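Local structure of ferric-siderophore receptor protein (Streptomyces coelicolor, 2X4L) at residues 111-121 and 139-148. The protein probably binds ferric siderophores outside the cell membrane and delivers them for uptake, as a solute-binding protein of a transport system. Sequence-based numbering, arbitrary orientation.
Sequences PEVLITTTFDT and LAPSVAISVF
L114-T118 pair in parallel with S142-S146, the strand axes inclined by 32°, and six backbone hydrogen bonds run from L114 N to P141 O through to V147 N to T118 O. P141, with no N-H to give, suits the strand's entry, where the bond to L114 needs only its carbonyl. Branched V113 and V143 suit an extended backbone and meet through their CG2 methyls at 3.9 Å. On the other face, small A144 and S146 accommodate T118 CG2, 3.9 Å from S146 CB. Past the strands, V147 has CG1 anti to its carbonyl carbon (chi1 -66°), which puts CG2 between that carbon and the backbone N, centred over one face of the F119 ring in a CH-pi contact. The F148 ring receives D120 CA over one face, 4.2 Å from its centroid; with an alanine here, D120 and the F119 carbonyl would probably lose the packing that holds them to the other strand's end. S146 OG accepts from F148 N, an ST turn, and shares a water with D120 O. This is the beta-alpha-beta unit containing helix 133-139: 142-146 edges the five-stranded parallel sheet, 113-118 also pairs with 48-51, and helix 153-165 packs against I115, I145 and V147.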
loop_
_atom_site.group_PDB
_atom_site.type_symbol
_atom_site.label_atom_id
_atom_site.label_comp_id
_atom_site.label_asym_id
_atom_site.label_seq_id
_atom_site.Cartn_x
_atom_site.Cartn_y
_atom_site.Cartn_z
ATOM N N PRO A 111 10.687 -4.322 22.627
ATOM C CA PRO A 111 9.474 -3.923 21.946
ATOM C C PRO A 111 8.256 -3.996 22.847
ATOM O O PRO A 111 8.110 -4.936 23.669
ATOM C CB PRO A 111 9.334 -4.944 20.784
ATOM C CG PRO A 111 10.034 -6.157 21.316
ATOM C CD PRO A 111 11.181 -5.618 22.130
ATOM N N GLU A 112 7.363 -3.033 22.694
ATOM C CA GLU A 112 6.105 -2.956 23.486
ATOM C C GLU A 112 4.867 -3.287 22.641
ATOM O O GLU A 112 3.850 -3.720 23.146
ATOM C CB GLU A 112 5.966 -1.607 24.203
ATOM C CG GLU A 112 6.954 -1.522 25.393
ATOM C CD GLU A 112 7.196 -0.146 25.851
ATOM O OE1 GLU A 112 7.189 0.837 25.117
ATOM O OE2 GLU A 112 7.533 -0.066 27.063
ATOM N N VAL A 113 4.946 -3.086 21.330
ATOM C CA VAL A 113 3.848 -3.492 20.423
ATOM C C VAL A 113 4.484 -3.588 19.051
ATOM O O VAL A 113 5.375 -2.829 18.679
ATOM C CB VAL A 113 2.646 -2.433 20.470
ATOM C CG1 VAL A 113 3.092 -1.058 19.872
ATOM C CG2 VAL A 113 1.379 -2.985 19.792
ATOM N N LEU A 114 3.985 -4.543 18.288
ATOM C CA LEU A 114 4.291 -4.704 16.831
ATOM C C LEU A 114 3.023 -4.364 16.049
ATOM O O LEU A 114 1.902 -4.780 16.381
ATOM C CB LEU A 114 4.686 -6.170 16.601
ATOM C CG LEU A 114 5.041 -6.445 15.148
ATOM C CD1 LEU A 114 6.188 -7.481 15.025
ATOM C CD2 LEU A 114 3.812 -6.965 14.356
ATOM N N ILE A 115 3.200 -3.589 14.984
ATOM C CA ILE A 115 2.014 -3.085 14.221
ATOM C C ILE A 115 2.261 -3.394 12.729
ATOM O O ILE A 115 3.321 -3.004 12.199
ATOM C CB ILE A 115 1.832 -1.563 14.429
ATOM C CG1 ILE A 115 1.913 -1.200 15.937
ATOM C CG2 ILE A 115 0.472 -1.103 13.738
ATOM C CD1 ILE A 115 1.613 0.322 16.162
ATOM N N THR A 116 1.311 -4.012 12.087
ATOM C CA THR A 116 1.410 -4.243 10.657
ATOM C C THR A 116 0.045 -4.290 10.030
ATOM O O THR A 116 -0.987 -4.081 10.737
ATOM C CB THR A 116 2.228 -5.537 10.430
ATOM O OG1 THR A 116 2.552 -5.643 9.012
ATOM C CG2 THR A 116 1.508 -6.856 10.894
ATOM N N THR A 117 -0.004 -4.530 8.743
ATOM C CA THR A 117 -1.248 -4.681 8.049
ATOM C C THR A 117 -1.570 -6.152 7.926
ATOM O O THR A 117 -0.810 -7.037 8.314
ATOM C CB THR A 117 -1.088 -4.046 6.639
ATOM O OG1 THR A 117 0.096 -4.544 5.995
ATOM C CG2 THR A 117 -1.094 -2.524 6.738
ATOM N N THR A 118 -2.780 -6.422 7.419
ATOM C CA THR A 118 -3.177 -7.821 7.144
ATOM C C THR A 118 -4.030 -7.901 5.854
ATOM O O THR A 118 -4.822 -6.994 5.622
ATOM C CB THR A 118 -3.898 -8.551 8.325
ATOM O OG1 THR A 118 -4.212 -9.894 7.903
ATOM C CG2 THR A 118 -5.178 -7.822 8.705
ATOM N N PHE A 119 -3.757 -8.903 5.039
ATOM C CA PHE A 119 -4.365 -9.057 3.717
ATOM C C PHE A 119 -5.297 -10.236 3.593
ATOM O O PHE A 119 -5.651 -10.577 2.462
ATOM C CB PHE A 119 -3.268 -9.172 2.616
ATOM C CG PHE A 119 -2.578 -7.874 2.311
ATOM C CD1 PHE A 119 -2.982 -7.118 1.212
ATOM C CD2 PHE A 119 -1.511 -7.449 3.074
ATOM C CE1 PHE A 119 -2.273 -5.903 0.914
ATOM C CE2 PHE A 119 -0.830 -6.227 2.797
ATOM C CZ PHE A 119 -1.244 -5.479 1.733
ATOM N N ASP A 120 -5.705 -10.823 4.719
ATOM C CA ASP A 120 -6.569 -11.997 4.535
ATOM C C ASP A 120 -7.546 -12.152 5.659
ATOM O O ASP A 120 -7.477 -11.451 6.656
ATOM C CB ASP A 120 -5.737 -13.276 4.344
ATOM C CG ASP A 120 -4.864 -13.636 5.538
ATOM O OD1 ASP A 120 -4.962 -13.057 6.563
ATOM O OD2 ASP A 120 -3.957 -14.486 5.315
ATOM N N THR A 121 -8.464 -13.114 5.462
ATOM C CA THR A 121 -9.441 -13.410 6.496
ATOM C C THR A 121 -8.804 -13.899 7.774
ATOM O O THR A 121 -9.284 -13.575 8.892
ATOM C CB THR A 121 -10.475 -14.443 5.926
ATOM O OG1 THR A 121 -11.243 -13.799 4.917
ATOM C CG2 THR A 121 -11.408 -14.977 6.964
ATOM N N LEU A 139 7.412 -11.788 22.142
ATOM C CA LEU A 139 8.092 -10.612 22.666
ATOM C C LEU A 139 7.281 -9.352 22.784
ATOM O O LEU A 139 7.628 -8.460 23.564
ATOM C CB LEU A 139 9.301 -10.316 21.795
ATOM C CG LEU A 139 10.390 -11.364 22.013
ATOM C CD1 LEU A 139 11.298 -11.497 20.806
ATOM C CD2 LEU A 139 11.210 -11.009 23.299
ATOM N N ALA A 140 6.117 -9.319 22.153
ATOM C CA ALA A 140 5.207 -8.178 22.341
ATOM C C ALA A 140 3.880 -8.441 21.688
ATOM O O ALA A 140 3.827 -9.171 20.685
ATOM C CB ALA A 140 5.816 -6.858 21.694
ATOM N N PRO A 141 2.781 -7.810 22.151
ATOM C CA PRO A 141 1.514 -7.974 21.501
ATOM C C PRO A 141 1.575 -7.302 20.099
ATOM O O PRO A 141 2.417 -6.408 19.822
ATOM C CB PRO A 141 0.496 -7.187 22.411
ATOM C CG PRO A 141 1.381 -6.237 23.049
ATOM C CD PRO A 141 2.706 -6.828 23.246
ATOM N N SER A 142 0.618 -7.687 19.273
ATOM C CA SER A 142 0.502 -7.121 17.949
ATOM C C SER A 142 -0.831 -6.472 17.667
ATOM O O SER A 142 -1.897 -6.852 18.277
ATOM C CB SER A 142 0.751 -8.207 16.862
ATOM O OG SER A 142 -0.166 -9.295 17.062
ATOM N N VAL A 143 -0.790 -5.580 16.687
ATOM C CA VAL A 143 -1.970 -4.853 16.214
ATOM C C VAL A 143 -1.933 -4.962 14.677
ATOM O O VAL A 143 -0.880 -4.667 14.049
ATOM C CB VAL A 143 -1.871 -3.333 16.629
ATOM C CG1 VAL A 143 -2.885 -2.530 15.833
ATOM C CG2 VAL A 143 -2.103 -3.130 18.125
ATOM N N ALA A 144 -3.013 -5.478 14.099
ATOM C CA ALA A 144 -3.121 -5.564 12.644
ATOM C C ALA A 144 -4.231 -4.583 12.146
ATOM O O ALA A 144 -5.357 -4.598 12.635
ATOM C CB ALA A 144 -3.452 -6.953 12.236
ATOM N N ILE A 145 -3.926 -3.871 11.096
ATOM C CA ILE A 145 -4.835 -3.039 10.376
ATOM C C ILE A 145 -5.149 -3.679 9.046
ATOM O O ILE A 145 -4.262 -4.018 8.272
ATOM C CB ILE A 145 -4.327 -1.644 10.163
ATOM C CG1 ILE A 145 -3.977 -0.945 11.530
ATOM C CG2 ILE A 145 -5.371 -0.774 9.385
ATOM C CD1 ILE A 145 -5.222 -0.801 12.458
ATOM N N SER A 146 -6.416 -3.995 8.826
ATOM C CA SER A 146 -6.804 -4.742 7.613
ATOM C C SER A 146 -6.893 -3.886 6.365
ATOM O O SER A 146 -7.446 -2.807 6.332
ATOM C CB SER A 146 -8.160 -5.467 7.782
ATOM O OG SER A 146 -8.403 -6.202 6.540
ATOM N N VAL A 147 -6.214 -4.405 5.348
ATOM C CA VAL A 147 -6.264 -3.846 3.995
ATOM C C VAL A 147 -6.772 -4.933 2.997
ATOM O O VAL A 147 -6.257 -5.009 1.822
ATOM C CB VAL A 147 -4.907 -3.264 3.548
ATOM C CG1 VAL A 147 -4.547 -2.065 4.386
ATOM C CG2 VAL A 147 -3.778 -4.324 3.654
ATOM N N PHE A 148 -7.731 -5.709 3.467
ATOM C CA PHE A 148 -8.379 -6.800 2.669
ATOM C C PHE A 148 -9.839 -6.446 2.368
ATOM O O PHE A 148 -10.604 -6.274 3.311
ATOM C CB PHE A 148 -8.332 -8.148 3.452
ATOM C CG PHE A 148 -8.949 -9.308 2.697
ATOM C CD1 PHE A 148 -8.604 -9.665 1.364
ATOM C CD2 PHE A 148 -9.892 -10.079 3.345
ATOM C CE1 PHE A 148 -9.226 -10.743 0.743
ATOM C CE2 PHE A 148 -10.520 -11.120 2.721
ATOM C CZ PHE A 148 -10.210 -11.464 1.430
HETATM O O HOH W 1 -8.659 -8.935 7.329
#